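Local atomic coordinates of uncharacterized hypothetical protein (Bacteroides uniformis, PDB entry 4EIU), a protein that is of unknown function but belongs to the DUF3823 family, with an N-terminal domain of the transthyretin clan followed by a second, mainly beta region. Residues Ser31-Arg35 with Ile75-Phe79; Pro113-Phe119 with Asn239-Met244; Thr163-Phe168 with Arg236-Tyr240. Where two conformers were deposited one is given. Residue numbers count along the deposited sequence, not the author numbering.

Contact 1 (Ser31-Arg35 with Ile75-Phe79)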
ATOM      1  N   SER A  31       9.627  -1.466   3.570  1.00 40.77           N
ATOM      2  CA  SER A  31      10.063  -0.516   2.532  0.50 41.06           C
ATOM      3  C   SER A  31       9.091  -0.424   1.378  1.00 39.07           C
ATOM      4  O   SER A  31       9.076   0.574   0.673  1.00 41.01           O
ATOM      5  CB  SER A  31      11.449  -0.911   1.969  0.50 44.01           C
ATOM      6  OG  SER A  31      12.435  -0.962   2.987  0.50 39.24           O
ATOM      7  N   GLU A  32       8.291  -1.486   1.176  1.00 40.43           N
ATOM      8  CA  GLU A  32       7.301  -1.543   0.077  1.00 41.87           C
ATOM      9  C   GLU A  32       5.895  -1.038   0.493  1.00 39.96           C
ATOM     10  O   GLU A  32       4.902  -1.200  -0.238  1.00 37.03           O
ATOM     11  CB  GLU A  32       7.202  -2.946  -0.497  1.00 43.32           C
ATOM     12  CG  GLU A  32       8.562  -3.546  -0.852  1.00 44.88           C
ATOM     13  CD  GLU A  32       9.307  -4.158   0.341  1.00 49.60           C
ATOM     14  OE1 GLU A  32       8.757  -4.280   1.471  1.00 47.53           O
ATOM     15  OE2 GLU A  32      10.485  -4.496   0.136  1.00 54.13           O
ATOM     16  N   GLY A  33       5.826  -0.403   1.644  1.00 35.54           N
ATOM     17  CA  GLY A  33       4.568   0.051   2.202  1.00 36.95           C
ATOM     18  C   GLY A  33       4.299   1.515   1.856  1.00 39.17           C
ATOM     19  O   GLY A  33       4.556   1.958   0.741  1.00 36.86           O
ATOM     20  N   ILE A  34       3.815   2.286   2.837  1.00 34.45           N
ATOM     21  CA  ILE A  34       3.535   3.715   2.613  1.00 34.78           C
ATOM     22  C   ILE A  34       4.618   4.533   3.294  1.00 35.69           C
ATOM     23  O   ILE A  34       4.704   4.576   4.547  1.00 35.53           O
ATOM     24  CB  ILE A  34       2.151   4.155   3.118  1.00 36.24           C
ATOM     25  CG1 ILE A  34       1.033   3.366   2.460  1.00 34.76           C
ATOM     26  CG2 ILE A  34       1.995   5.690   2.951  1.00 33.63           C
ATOM     27  CD1 ILE A  34      -0.365   3.646   3.017  1.00 34.63           C
ATOM     28  N   ARG A  35       5.457   5.119   2.452  1.00 33.30           N
ATOM     29  CA  ARG A  35       6.616   5.925   2.841  1.00 34.08           C
ATOM     30  C   ARG A  35       6.249   7.335   3.219  1.00 35.34           C
ATOM     31  O   ARG A  35       5.464   7.976   2.518  1.00 38.17           O
ATOM     32  CB  ARG A  35       7.650   5.935   1.723  1.00 35.51           C
ATOM     33  CG  ARG A  35       9.040   6.407   2.124  1.00 36.13           C
ATOM     34  CD  ARG A  35       9.974   6.447   0.938  1.00 38.32           C
ATOM     35  NE  ARG A  35       9.608   7.580   0.076  1.00 36.88           N
ATOM     36  CZ  ARG A  35      10.215   7.897  -1.062  1.00 41.27           C
ATOM     37  NH1 ARG A  35      11.242   7.177  -1.525  1.00 41.59           N
ATOM     38  NH2 ARG A  35       9.760   8.932  -1.765  1.00 39.94           N
ATOM     39  N   ILE A  75       4.012  11.650   1.129  1.00 36.28           N
ATOM     40  CA  ILE A  75       3.836  10.214   1.235  1.00 35.55           C
ATOM     41  C   ILE A  75       3.811   9.583  -0.179  1.00 38.28           C
ATOM     42  O   ILE A  75       3.442  10.247  -1.143  1.00 35.02           O
ATOM     43  CB  ILE A  75       2.595   9.824   2.058  1.00 36.03           C
ATOM     44  CG1 ILE A  75       1.274  10.261   1.364  1.00 37.73           C
ATOM     45  CG2 ILE A  75       2.736  10.428   3.505  1.00 33.60           C
ATOM     46  CD1 ILE A  75      -0.041   9.700   1.952  1.00 34.69           C
ATOM     47  N   ASP A  76       4.308   8.364  -0.281  1.00 34.47           N
ATOM     48  CA  ASP A  76       4.259   7.556  -1.507  1.00 34.46           C
ATOM     49  C   ASP A  76       3.781   6.145  -1.115  1.00 36.16           C
ATOM     50  O   ASP A  76       4.088   5.647  -0.005  1.00 34.78           O
ATOM     51  CB  ASP A  76       5.666   7.455  -2.078  1.00 35.33           C
ATOM     52  CG  ASP A  76       6.181   8.776  -2.618  1.00 39.70           C
ATOM     53  OD1 ASP A  76       6.002   9.069  -3.815  1.00 38.49           O
ATOM     54  OD2 ASP A  76       6.831   9.511  -1.857  1.00 36.96           O
ATOM     55  N   GLY A  77       3.060   5.481  -2.008  1.00 33.20           N
ATOM     56  CA  GLY A  77       2.457   4.234  -1.640  1.00 33.25           C
ATOM     57  C   GLY A  77       1.744   3.611  -2.807  1.00 34.53           C
ATOM     58  O   GLY A  77       2.026   4.004  -3.940  1.00 33.57           O
ATOM     59  N   PRO A  78       0.823   2.660  -2.526  1.00 36.13           N
ATOM     60  CA  PRO A  78      -0.018   1.991  -3.549  1.00 33.10           C
ATOM     61  C   PRO A  78      -1.229   2.861  -3.918  1.00 33.31           C
ATOM     62  O   PRO A  78      -2.367   2.478  -3.739  1.00 35.13           O
ATOM     63  CB  PRO A  78      -0.411   0.687  -2.847  1.00 37.72           C
ATOM     64  CG  PRO A  78      -0.579   1.113  -1.412  1.00 37.55           C
ATOM     65  CD  PRO A  78       0.572   2.075  -1.196  1.00 35.93           C
ATOM     66  N   PHE A  79      -0.901   4.033  -4.433  1.00 34.78           N
ATOM     67  CA  PHE A  79      -1.848   5.073  -4.783  1.00 34.38           C
ATOM     68  C   PHE A  79      -1.223   6.049  -5.787  1.00 34.09           C
ATOM     69  O   PHE A  79      -0.002   6.179  -5.904  1.00 35.14           O
ATOM     70  CB  PHE A  79      -2.428   5.780  -3.541  1.00 33.07           C
ATOM     71  CG  PHE A  79      -1.391   6.289  -2.559  1.00 31.76           C
ATOM     72  CD1 PHE A  79      -0.695   7.449  -2.804  1.00 33.65           C
ATOM     73  CD2 PHE A  79      -1.164   5.597  -1.354  1.00 34.86           C
ATOM     74  CE1 PHE A  79       0.206   7.941  -1.846  1.00 34.13           C
ATOM     75  CE2 PHE A  79      -0.242   6.062  -0.410  1.00 31.37           C
ATOM     76  CZ  PHE A  79       0.439   7.224  -0.675  1.00 34.25           C
TER
HETATM   77  O   HOH W   1       7.553   9.546   0.691  1.00 37.94           O
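One end of an antiparallel beta ladder lies here, where strand 35-40 starts and strand 69-76 runs out. Arg35 and Asp76 form a hydrogen-bonded pair: Arg35 N donates to Asp76 O at 2.9 Å and Asp76 N to Arg35 O at 3.1 Å, with the CA atoms of Arg35 and Asp76 5.2 Å apart. Their side chains share one face of the sheet and meet in a salt bridge, Arg35 NH2 to Asp76 OD2, at 3.0 Å. Water 1 makes a second link, 2.9 Å from Arg35 NE and 2.6 Å from Asp76 OD2; the same carboxylate oxygen also pairs with Arg74. The sheet belongs to the N-terminal domain of the transthyretin clan. Past the ladder, Ile34 CA makes a CA-H...O contact of 3.3 Å with Asp76 O, and the Ile34 side chain packs with CG1 3.9 Å from Pro78 CD and CG2 4.1 Å from Phe79 CE2, at the ring edge. Gly77 suits this closeness, since a CB there would press on Ile34 CG1 and clash with Phe79 CE2. The chain then swings away through an inverse gamma turn centred on Pro78, with a weak Phe79 N to Gly77 O bond of 3.0 Å.

Contact 2 (Pro113-Phe119 with Asn239-Met244)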
ATOM      1  N   PRO A 113      -6.130   4.947  -4.000  1.00 39.30           N
ATOM      2  CA  PRO A 113      -5.410   3.687  -4.071  1.00 37.92           C
ATOM      3  C   PRO A 113      -5.666   3.031  -5.426  1.00 39.38           C
ATOM      4  O   PRO A 113      -6.717   3.186  -5.972  1.00 37.50           O
ATOM      5  CB  PRO A 113      -6.044   2.837  -2.961  1.00 39.88           C
ATOM      6  CG  PRO A 113      -7.388   3.433  -2.733  1.00 44.52           C
ATOM      7  CD  PRO A 113      -7.299   4.885  -3.110  1.00 38.55           C
ATOM      8  N   PHE A 114      -4.698   2.268  -5.919  1.00 38.83           N
ATOM      9  CA  PHE A 114      -4.854   1.649  -7.212  1.00 38.13           C
ATOM     10  C   PHE A 114      -5.947   0.574  -7.200  1.00 43.00           C
ATOM     11  O   PHE A 114      -6.710   0.452  -8.152  1.00 41.37           O
ATOM     12  CB  PHE A 114      -3.550   0.980  -7.638  1.00 39.64           C
ATOM     13  CG  PHE A 114      -2.372   1.897  -7.721  1.00 39.88           C
ATOM     14  CD1 PHE A 114      -2.492   3.156  -8.265  1.00 35.25           C
ATOM     15  CD2 PHE A 114      -1.128   1.481  -7.299  1.00 34.75           C
ATOM     16  CE1 PHE A 114      -1.392   3.992  -8.369  1.00 36.93           C
ATOM     17  CE2 PHE A 114      -0.026   2.316  -7.397  1.00 36.21           C
ATOM     18  CZ  PHE A 114      -0.158   3.567  -7.969  1.00 35.43           C
ATOM     19  N   LEU A 115      -5.988  -0.203  -6.125  1.00 40.52           N
ATOM     20  CA  LEU A 115      -6.865  -1.390  -5.964  1.00 43.60           C
ATOM     21  C   LEU A 115      -7.446  -1.464  -4.559  1.00 43.62           C
ATOM     22  O   LEU A 115      -6.823  -1.019  -3.594  1.00 43.55           O
ATOM     23  CB  LEU A 115      -6.071  -2.678  -6.238  1.00 44.93           C
ATOM     24  CG  LEU A 115      -5.391  -2.850  -7.620  1.00 43.21           C
ATOM     25  CD1 LEU A 115      -4.515  -4.120  -7.689  1.00 45.98           C
ATOM     26  CD2 LEU A 115      -6.431  -2.910  -8.756  1.00 42.19           C
ATOM     27  N   ASN A 116      -8.650  -2.008  -4.471  1.00 46.69           N
ATOM     28  CA  ASN A 116      -9.235  -2.437  -3.236  1.00 48.99           C
ATOM     29  C   ASN A 116      -9.235  -3.947  -3.226  1.00 53.41           C
ATOM     30  O   ASN A 116      -9.597  -4.588  -4.227  1.00 48.39           O
ATOM     31  CB  ASN A 116     -10.656  -1.904  -3.121  1.00 50.97           C
ATOM     32  CG  ASN A 116     -10.700  -0.403  -2.984  1.00 52.97           C
ATOM     33  OD1 ASN A 116      -9.834   0.199  -2.360  1.00 53.49           O
ATOM     34  ND2 ASN A 116     -11.733   0.204  -3.526  1.00 57.91           N
ATOM     35  N   VAL A 117      -8.842  -4.515  -2.103  1.00 47.78           N
ATOM     36  CA  VAL A 117      -8.669  -5.962  -1.988  1.00 49.60           C
ATOM     37  C   VAL A 117      -9.331  -6.429  -0.714  1.00 55.92           C
ATOM     38  O   VAL A 117      -9.024  -5.916   0.353  1.00 53.43           O
ATOM     39  CB  VAL A 117      -7.177  -6.351  -1.925  1.00 48.84           C
ATOM     40  CG1 VAL A 117      -7.025  -7.883  -1.868  1.00 48.96           C
ATOM     41  CG2 VAL A 117      -6.385  -5.716  -3.071  1.00 46.77           C
ATOM     42  N   GLU A 118     -10.229  -7.408  -0.819  1.00 57.90           N
ATOM     43  CA  GLU A 118     -10.942  -7.899   0.359  1.00 64.03           C
ATOM     44  C   GLU A 118     -11.116  -9.401   0.287  1.00 68.29           C
ATOM     45  O   GLU A 118     -11.113  -9.992  -0.800  1.00 65.75           O
ATOM     46  CB  GLU A 118     -12.320  -7.240   0.452  1.00 65.25           C
ATOM     47  CG  GLU A 118     -13.214  -7.561  -0.751  1.00 79.31           C
ATOM     48  CD  GLU A 118     -14.414  -6.645  -0.883  1.00 95.31           C
ATOM     49  OE1 GLU A 118     -15.127  -6.452   0.132  1.00 87.45           O
ATOM     50  OE2 GLU A 118     -14.663  -6.148  -2.016  1.00 87.94           O
ATOM     51  N   PHE A 119     -11.277 -10.011   1.453  1.00 64.20           N
ATOM     52  CA  PHE A 119     -11.777 -11.394   1.525  1.00 65.37           C
ATOM     53  C   PHE A 119     -13.291 -11.402   1.366  1.00 71.72           C
ATOM     54  O   PHE A 119     -13.962 -10.454   1.764  1.00 70.09           O
ATOM     55  CB  PHE A 119     -11.403 -12.021   2.852  1.00 65.81           C
ATOM     56  CG  PHE A 119      -9.945 -12.335   2.982  1.00 64.61           C
ATOM     57  CD1 PHE A 119      -9.351 -13.291   2.151  1.00 66.64           C
ATOM     58  CD2 PHE A 119      -9.166 -11.700   3.943  1.00 60.00           C
ATOM     59  CE1 PHE A 119      -8.009 -13.615   2.284  1.00 69.27           C
ATOM     60  CE2 PHE A 119      -7.820 -12.008   4.076  1.00 64.48           C
ATOM     61  CZ  PHE A 119      -7.237 -12.967   3.251  1.00 65.70           C
ATOM     62  N   ASN A 239      -1.726  -3.129  -2.739  1.00 39.69           N
ATOM     63  CA  ASN A 239      -2.881  -2.881  -1.871  1.00 42.05           C
ATOM     64  C   ASN A 239      -3.277  -4.153  -1.126  1.00 43.84           C
ATOM     65  O   ASN A 239      -3.066  -5.258  -1.619  1.00 43.62           O
ATOM     66  CB  ASN A 239      -4.067  -2.325  -2.648  1.00 42.27           C
ATOM     67  CG  ASN A 239      -3.771  -0.937  -3.208  1.00 39.25           C
ATOM     68  OD1 ASN A 239      -3.578  -0.798  -4.409  1.00 40.30           O
ATOM     69  ND2 ASN A 239      -3.708   0.065  -2.344  1.00 39.89           N
ATOM     70  N   TYR A 240      -3.818  -3.967   0.079  1.00 43.46           N
ATOM     71  CA  TYR A 240      -3.989  -5.044   1.026  1.00 44.39           C
ATOM     72  C   TYR A 240      -5.391  -5.110   1.587  1.00 46.37           C
ATOM     73  O   TYR A 240      -6.032  -4.080   1.791  1.00 46.53           O
ATOM     74  CB  TYR A 240      -3.054  -4.830   2.237  1.00 42.26           C
ATOM     75  CG  TYR A 240      -1.603  -5.263   2.080  1.00 40.20           C
ATOM     76  CD1 TYR A 240      -1.206  -6.538   2.452  1.00 43.08           C
ATOM     77  CD2 TYR A 240      -0.618  -4.370   1.660  1.00 37.71           C
ATOM     78  CE1 TYR A 240       0.117  -6.938   2.356  1.00 44.32           C
ATOM     79  CE2 TYR A 240       0.696  -4.774   1.543  1.00 40.51           C
ATOM     80  CZ  TYR A 240       1.060  -6.061   1.953  1.00 40.29           C
ATOM     81  OH  TYR A 240       2.390  -6.454   1.871  1.00 44.10           O
ATOM     82  N   SER A 241      -5.815  -6.340   1.900  1.00 49.11           N
ATOM     83  CA  SER A 241      -7.000  -6.591   2.691  1.00 48.25           C
ATOM     84  C   SER A 241      -6.717  -6.451   4.179  1.00 45.51           C
ATOM     85  O   SER A 241      -5.579  -6.218   4.599  1.00 47.24           O
ATOM     86  CB  SER A 241      -7.522  -7.992   2.413  1.00 54.10           C
ATOM     87  OG  SER A 241      -6.738  -8.973   3.081  1.00 55.13           O
ATOM     88  N   GLU A 242      -7.767  -6.600   4.967  1.00 50.83           N
ATOM     89  CA  GLU A 242      -7.613  -6.792   6.400  1.00 54.53           C
ATOM     90  C   GLU A 242      -7.074  -8.201   6.628  1.00 54.65           C
ATOM     91  O   GLU A 242      -7.367  -9.102   5.824  1.00 59.36           O
ATOM     92  CB  GLU A 242      -8.944  -6.639   7.121  1.00 60.24           C
ATOM     93  CG  GLU A 242      -9.434  -5.202   7.235  1.00 67.73           C
ATOM     94  CD  GLU A 242     -10.867  -5.156   7.730  1.00 93.20           C
ATOM     95  OE1 GLU A 242     -11.122  -5.633   8.856  1.00 87.28           O
ATOM     96  OE2 GLU A 242     -11.753  -4.690   6.980  1.00 99.36           O
ATOM     97  N   PRO A 243      -6.262  -8.389   7.688  1.00 53.87           N
ATOM     98  CA  PRO A 243      -5.875  -9.756   8.066  1.00 58.97           C
ATOM     99  C   PRO A 243      -7.041 -10.542   8.647  1.00 60.67           C
ATOM    100  O   PRO A 243      -8.027  -9.959   9.086  1.00 59.85           O
ATOM    101  CB  PRO A 243      -4.780  -9.549   9.121  1.00 59.62           C
ATOM    102  CG  PRO A 243      -4.993  -8.195   9.664  1.00 59.12           C
ATOM    103  CD  PRO A 243      -5.646  -7.377   8.572  1.00 57.50           C
HETATM  104  N   MSE A 244      -6.934 -11.867   8.624  1.00 63.21           N
HETATM  105  CA  MSE A 244      -7.893 -12.725   9.272  1.00 69.37           C
HETATM  106  C   MSE A 244      -7.147 -13.835   9.992  1.00 73.28           C
HETATM  107  O   MSE A 244      -6.115 -14.330   9.512  1.00 67.71           O
HETATM  108  CB  MSE A 244      -8.874 -13.308   8.264  1.00 72.39           C
HETATM  109  CG  MSE A 244      -9.785 -12.272   7.622  1.00 65.95           C
HETATM  110 SE   MSE A 244     -11.085 -13.151   6.495  0.75 73.54          SE
HETATM  111  CE  MSE A 244     -12.461 -13.689   7.736  1.00 72.15           C
TER
HETATM  112  O   HOH W   2      -7.516  -2.799  -0.150  1.00 45.93           O
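Asn239 buries more area than any other residue of the two segments. Its side chain reaches across to the start of strand 115-126, where Asn239 OD1 accepts a hydrogen bond from Leu115 N at 3.0 Å; Asn239 ND2 lies 3.7 Å from Pro113 CB and donates to Pro78 O in the N-terminal domain. No direct backbone hydrogen bonds join the two segments, although their directions differ by just 27°. Water 2 fills the gap instead, 2.9 Å from Val117 N and 2.8 Å from Tyr240 O, and farther on Ser241 CA comes to 3.2 Å from Val117 O in a CA-H...O contact. The contact brings together edge strands of two antiparallel sheets, 115-126 of the three-stranded one and 239-247 of the four-stranded one, in the C-terminal part of the chain. Val117 turns toward the partner segment, with CG2 3.7 Å from Asn239 O. Phe119 takes up the far end: its CE2 is 3.4 Å from Ser241 OG and 3.4 Å from Glu242 O, and selenomethionine Met244 adds an oblique Met-aromatic contact, SE 4.2 Å from the Phe119 ring centroid. Ser241 OG is held by hydrogen bonds, donating to Glu242 O at 2.8 Å and accepting from Ala221 N.

Contact 3 (Thr163-Phe168 with Arg236-Tyr240)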
ATOM      1  N   THR A 163      -1.198  -7.466 -11.921  1.00 45.62           N
ATOM      2  CA  THR A 163      -0.118  -8.422 -12.233  1.00 45.41           C
ATOM      3  C   THR A 163      -0.173  -9.665 -11.362  1.00 49.88           C
ATOM      4  O   THR A 163       0.320 -10.717 -11.760  1.00 56.25           O
ATOM      5  CB  THR A 163       1.286  -7.751 -12.117  1.00 49.47           C
ATOM      6  OG1 THR A 163       1.515  -7.283 -10.769  1.00 46.18           O
ATOM      7  CG2 THR A 163       1.398  -6.529 -13.087  1.00 50.01           C
ATOM      8  N   ASP A 164      -0.744  -9.563 -10.162  1.00 51.50           N
ATOM      9  CA  ASP A 164      -0.739 -10.696  -9.236  1.00 50.99           C
ATOM     10  C   ASP A 164      -1.657 -10.502  -8.048  1.00 58.69           C
ATOM     11  O   ASP A 164      -1.996  -9.371  -7.728  1.00 53.08           O
ATOM     12  CB  ASP A 164       0.690 -11.016  -8.734  1.00 50.18           C
ATOM     13  CG  ASP A 164       1.363  -9.845  -8.025  1.00 52.96           C
ATOM     14  OD1 ASP A 164       1.968  -9.017  -8.722  1.00 51.94           O
ATOM     15  OD2 ASP A 164       1.330  -9.797  -6.774  1.00 51.60           O
ATOM     16  N   ILE A 165      -2.062 -11.624  -7.435  1.00 56.58           N
ATOM     17  CA  ILE A 165      -2.670 -11.656  -6.116  1.00 56.01           C
ATOM     18  C   ILE A 165      -1.755 -12.454  -5.201  1.00 63.67           C
ATOM     19  O   ILE A 165      -1.231 -13.495  -5.590  1.00 60.41           O
ATOM     20  CB  ILE A 165      -4.047 -12.343  -6.096  1.00 65.56           C
ATOM     21  CG1 ILE A 165      -5.091 -11.458  -6.784  1.00 60.26           C
ATOM     22  CG2 ILE A 165      -4.474 -12.652  -4.648  1.00 58.72           C
ATOM     23  CD1 ILE A 165      -6.399 -12.168  -7.103  1.00 60.67           C
ATOM     24  N   GLN A 166      -1.580 -11.979  -3.974  1.00 56.97           N
ATOM     25  CA  GLN A 166      -0.792 -12.712  -2.977  1.00 64.43           C
ATOM     26  C   GLN A 166      -1.725 -13.145  -1.882  1.00 63.65           C
ATOM     27  O   GLN A 166      -2.639 -12.390  -1.525  1.00 56.34           O
ATOM     28  CB  GLN A 166       0.283 -11.808  -2.365  1.00 59.42           C
ATOM     29  CG  GLN A 166       1.218 -11.174  -3.384  1.00 55.39           C
ATOM     30  CD  GLN A 166       2.042 -12.198  -4.113  1.00 62.33           C
ATOM     31  OE1 GLN A 166       2.587 -13.114  -3.488  1.00 57.56           O
ATOM     32  NE2 GLN A 166       2.150 -12.058  -5.442  1.00 55.08           N
ATOM     33  N   PHE A 167      -1.476 -14.348  -1.353  1.00 60.87           N
ATOM     34  CA  PHE A 167      -2.112 -14.844  -0.156  1.00 59.38           C
ATOM     35  C   PHE A 167      -0.988 -15.054   0.859  1.00 61.05           C
ATOM     36  O   PHE A 167      -0.290 -16.065   0.837  1.00 63.21           O
ATOM     37  CB  PHE A 167      -2.874 -16.119  -0.500  1.00 67.57           C
ATOM     38  CG  PHE A 167      -3.712 -16.677   0.605  1.00 71.40           C
ATOM     39  CD1 PHE A 167      -4.597 -15.890   1.310  1.00 69.36           C
ATOM     40  CD2 PHE A 167      -3.665 -18.040   0.889  1.00 73.87           C
ATOM     41  CE1 PHE A 167      -5.398 -16.437   2.296  1.00 69.04           C
ATOM     42  CE2 PHE A 167      -4.461 -18.587   1.872  1.00 74.68           C
ATOM     43  CZ  PHE A 167      -5.320 -17.780   2.587  1.00 75.66           C
ATOM     44  N   PHE A 168      -0.762 -14.024   1.681  1.00 57.80           N
ATOM     45  CA  PHE A 168       0.286 -14.039   2.679  1.00 60.85           C
ATOM     46  C   PHE A 168      -0.213 -14.812   3.894  1.00 62.44           C
ATOM     47  O   PHE A 168      -1.333 -14.613   4.358  1.00 59.33           O
ATOM     48  CB  PHE A 168       0.701 -12.626   3.088  1.00 59.44           C
ATOM     49  CG  PHE A 168       1.385 -11.838   1.997  1.00 58.14           C
ATOM     50  CD1 PHE A 168       2.581 -12.279   1.440  1.00 57.40           C
ATOM     51  CD2 PHE A 168       0.864 -10.619   1.567  1.00 52.93           C
ATOM     52  CE1 PHE A 168       3.224 -11.532   0.453  1.00 57.79           C
ATOM     53  CE2 PHE A 168       1.496  -9.872   0.576  1.00 51.00           C
ATOM     54  CZ  PHE A 168       2.684 -10.316   0.032  1.00 56.12           C
ATOM     55  N   ARG A 236       6.789  -1.896  -7.134  1.00 39.84           N
ATOM     56  CA  ARG A 236       5.362  -1.939  -7.401  1.00 41.01           C
ATOM     57  C   ARG A 236       4.651  -2.405  -6.138  1.00 39.58           C
ATOM     58  O   ARG A 236       4.772  -3.547  -5.726  1.00 38.01           O
ATOM     59  CB  ARG A 236       5.062  -2.834  -8.601  1.00 40.32           C
ATOM     60  CG  ARG A 236       5.836  -2.419  -9.844  1.00 44.63           C
ATOM     61  CD  ARG A 236       5.415  -3.189 -11.094  1.00 40.41           C
ATOM     62  NE  ARG A 236       5.725  -4.631 -11.021  1.00 41.77           N
ATOM     63  CZ  ARG A 236       4.841  -5.610 -10.770  1.00 44.92           C
ATOM     64  NH1 ARG A 236       3.544  -5.394 -10.529  1.00 50.10           N
ATOM     65  NH2 ARG A 236       5.269  -6.848 -10.729  1.00 48.58           N
ATOM     66  N   ARG A 237       3.929  -1.481  -5.515  1.00 39.21           N
ATOM     67  CA  ARG A 237       3.426  -1.669  -4.156  1.00 41.34           C
ATOM     68  C   ARG A 237       2.023  -2.285  -4.169  1.00 41.00           C
ATOM     69  O   ARG A 237       1.178  -1.909  -4.983  1.00 36.99           O
ATOM     70  CB  ARG A 237       3.386  -0.356  -3.420  1.00 35.25           C
ATOM     71  CG  ARG A 237       4.730   0.375  -3.372  1.00 34.35           C
ATOM     72  CD  ARG A 237       4.718   1.682  -2.536  1.00 37.35           C
ATOM     73  NE  ARG A 237       6.026   2.253  -2.765  1.00 35.68           N
ATOM     74  CZ  ARG A 237       7.055   2.210  -1.971  1.00 40.13           C
ATOM     75  NH1 ARG A 237       6.944   1.787  -0.698  1.00 38.44           N
ATOM     76  NH2 ARG A 237       8.212   2.630  -2.471  1.00 37.92           N
ATOM     77  N   TRP A 238       1.820  -3.261  -3.287  1.00 38.32           N
ATOM     78  CA  TRP A 238       0.498  -3.861  -3.048  1.00 38.93           C
ATOM     79  C   TRP A 238      -0.473  -3.018  -2.297  1.00 38.62           C
ATOM     80  O   TRP A 238      -0.147  -2.344  -1.284  1.00 37.29           O
ATOM     81  CB  TRP A 238       0.644  -5.203  -2.319  1.00 40.14           C
ATOM     82  CG  TRP A 238       1.292  -6.298  -3.117  1.00 39.55           C
ATOM     83  CD1 TRP A 238       0.772  -7.005  -4.199  1.00 42.88           C
ATOM     84  CD2 TRP A 238       2.628  -6.851  -2.922  1.00 42.37           C
ATOM     85  NE1 TRP A 238       1.657  -7.941  -4.640  1.00 44.25           N
ATOM     86  CE2 TRP A 238       2.780  -7.909  -3.916  1.00 46.34           C
ATOM     87  CE3 TRP A 238       3.648  -6.639  -1.992  1.00 47.56           C
ATOM     88  CZ2 TRP A 238       3.933  -8.654  -4.013  1.00 45.69           C
ATOM     89  CZ3 TRP A 238       4.817  -7.396  -2.108  1.00 49.31           C
ATOM     90  CH2 TRP A 238       4.954  -8.366  -3.097  1.00 55.12           C
ATOM     91  N   ASN A 239      -1.726  -3.129  -2.739  1.00 39.69           N
ATOM     92  CA  ASN A 239      -2.881  -2.881  -1.871  1.00 42.05           C
ATOM     93  C   ASN A 239      -3.277  -4.153  -1.126  1.00 43.84           C
ATOM     94  O   ASN A 239      -3.066  -5.258  -1.619  1.00 43.62           O
ATOM     95  CB  ASN A 239      -4.067  -2.325  -2.648  1.00 42.27           C
ATOM     96  CG  ASN A 239      -3.771  -0.937  -3.208  1.00 39.25           C
ATOM     97  OD1 ASN A 239      -3.578  -0.798  -4.409  1.00 40.30           O
ATOM     98  ND2 ASN A 239      -3.708   0.065  -2.344  1.00 39.89           N
ATOM     99  N   TYR A 240      -3.818  -3.967   0.079  1.00 43.46           N
ATOM    100  CA  TYR A 240      -3.989  -5.044   1.026  1.00 44.39           C
ATOM    101  C   TYR A 240      -5.391  -5.110   1.587  1.00 46.37           C
ATOM    102  O   TYR A 240      -6.032  -4.080   1.791  1.00 46.53           O
ATOM    103  CB  TYR A 240      -3.054  -4.830   2.237  1.00 42.26           C
ATOM    104  CG  TYR A 240      -1.603  -5.263   2.080  1.00 40.20           C
ATOM    105  CD1 TYR A 240      -1.206  -6.538   2.452  1.00 43.08           C
ATOM    106  CD2 TYR A 240      -0.618  -4.370   1.660  1.00 37.71           C
ATOM    107  CE1 TYR A 240       0.117  -6.938   2.356  1.00 44.32           C
ATOM    108  CE2 TYR A 240       0.696  -4.774   1.543  1.00 40.51           C
ATOM    109  CZ  TYR A 240       1.060  -6.061   1.953  1.00 40.29           C
ATOM    110  OH  TYR A 240       2.390  -6.454   1.871  1.00 44.10           O
TER
HETATM  111  O   HOH W   3       3.845  -9.406 -10.267  1.00 54.59           O
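Trp238 presents a face of its indole to the edge of Phe168, a T-shaped pair with the Phe168 ring centroid 5.6 Å from that of the Trp238 six-membered ring and the planes at 85°; the closest atoms are Phe168 CZ and Trp238 CZ3, at 4.2 Å. Tyr240 joins the aromatic cluster from another side: its CE1 lies 3.7 Å from Phe168 CE2, the two rings meeting rim to rim with neither over the other. The hydroxyl of Tyr240 is engaged with the backbone N of Tyr177, a residue whose ring also meets that of Trp238. At the indole edge, Trp238 NE1 donates an almost straight hydrogen bond of 2.8 Å to Asp164 OD2. Asp164 OD2 also accepts from Gln166 NE2 at 2.7 Å, while Gln166 CG sits 3.5 Å from Trp238 NE1. Strands 162-170 and 239-247 are not neighbours in their four-stranded antiparallel sheet: 216-225 runs between them, so long side chains span it on one face, and the nearest CA atoms, those of Gln166 and Trp238, stay 8.9 Å apart. At the other end of the row Arg236 NH1 donates to Thr163 OG1 at 2.8 Å, and Thr163 OG1 in turn donates a hydrogen bond to Asp164 OD1 at 2.7 Å. Water 3 bridges the same pair of segments, 2.5 Å from Asp164 OD1 and 3.0 Å from Arg236 NH2. Asp164 OD1 has its salt bridge with Arg224 of the intervening strand, whereas Arg236 NH1, 4.3 Å from Asp164 OD1, stays beyond salt-bridge range.

In the fold
Contact 1 closes before the other two open; contacts 2 and 3 end on the same part of the chain, sharing Asn239 and Tyr240 of strand 239-247. Their centres lie about 9 Å apart, with that of contact 1 about 14 Å from contact 2 and 13 Å from contact 3. Contact 1 belongs to the sheet of the N-terminal domain; contact 3 crosses strand 216-225 of the four-stranded sheet of the C-terminal part, and contact 2 joins that sheet to the three-stranded one. Segment 236-240 faces both parts: Arg237 NH1 bonds to Ser31 O and Gly33 O. With Phe114 N of contact 2 bonding to Pro78 O, this ties the two beta regions together.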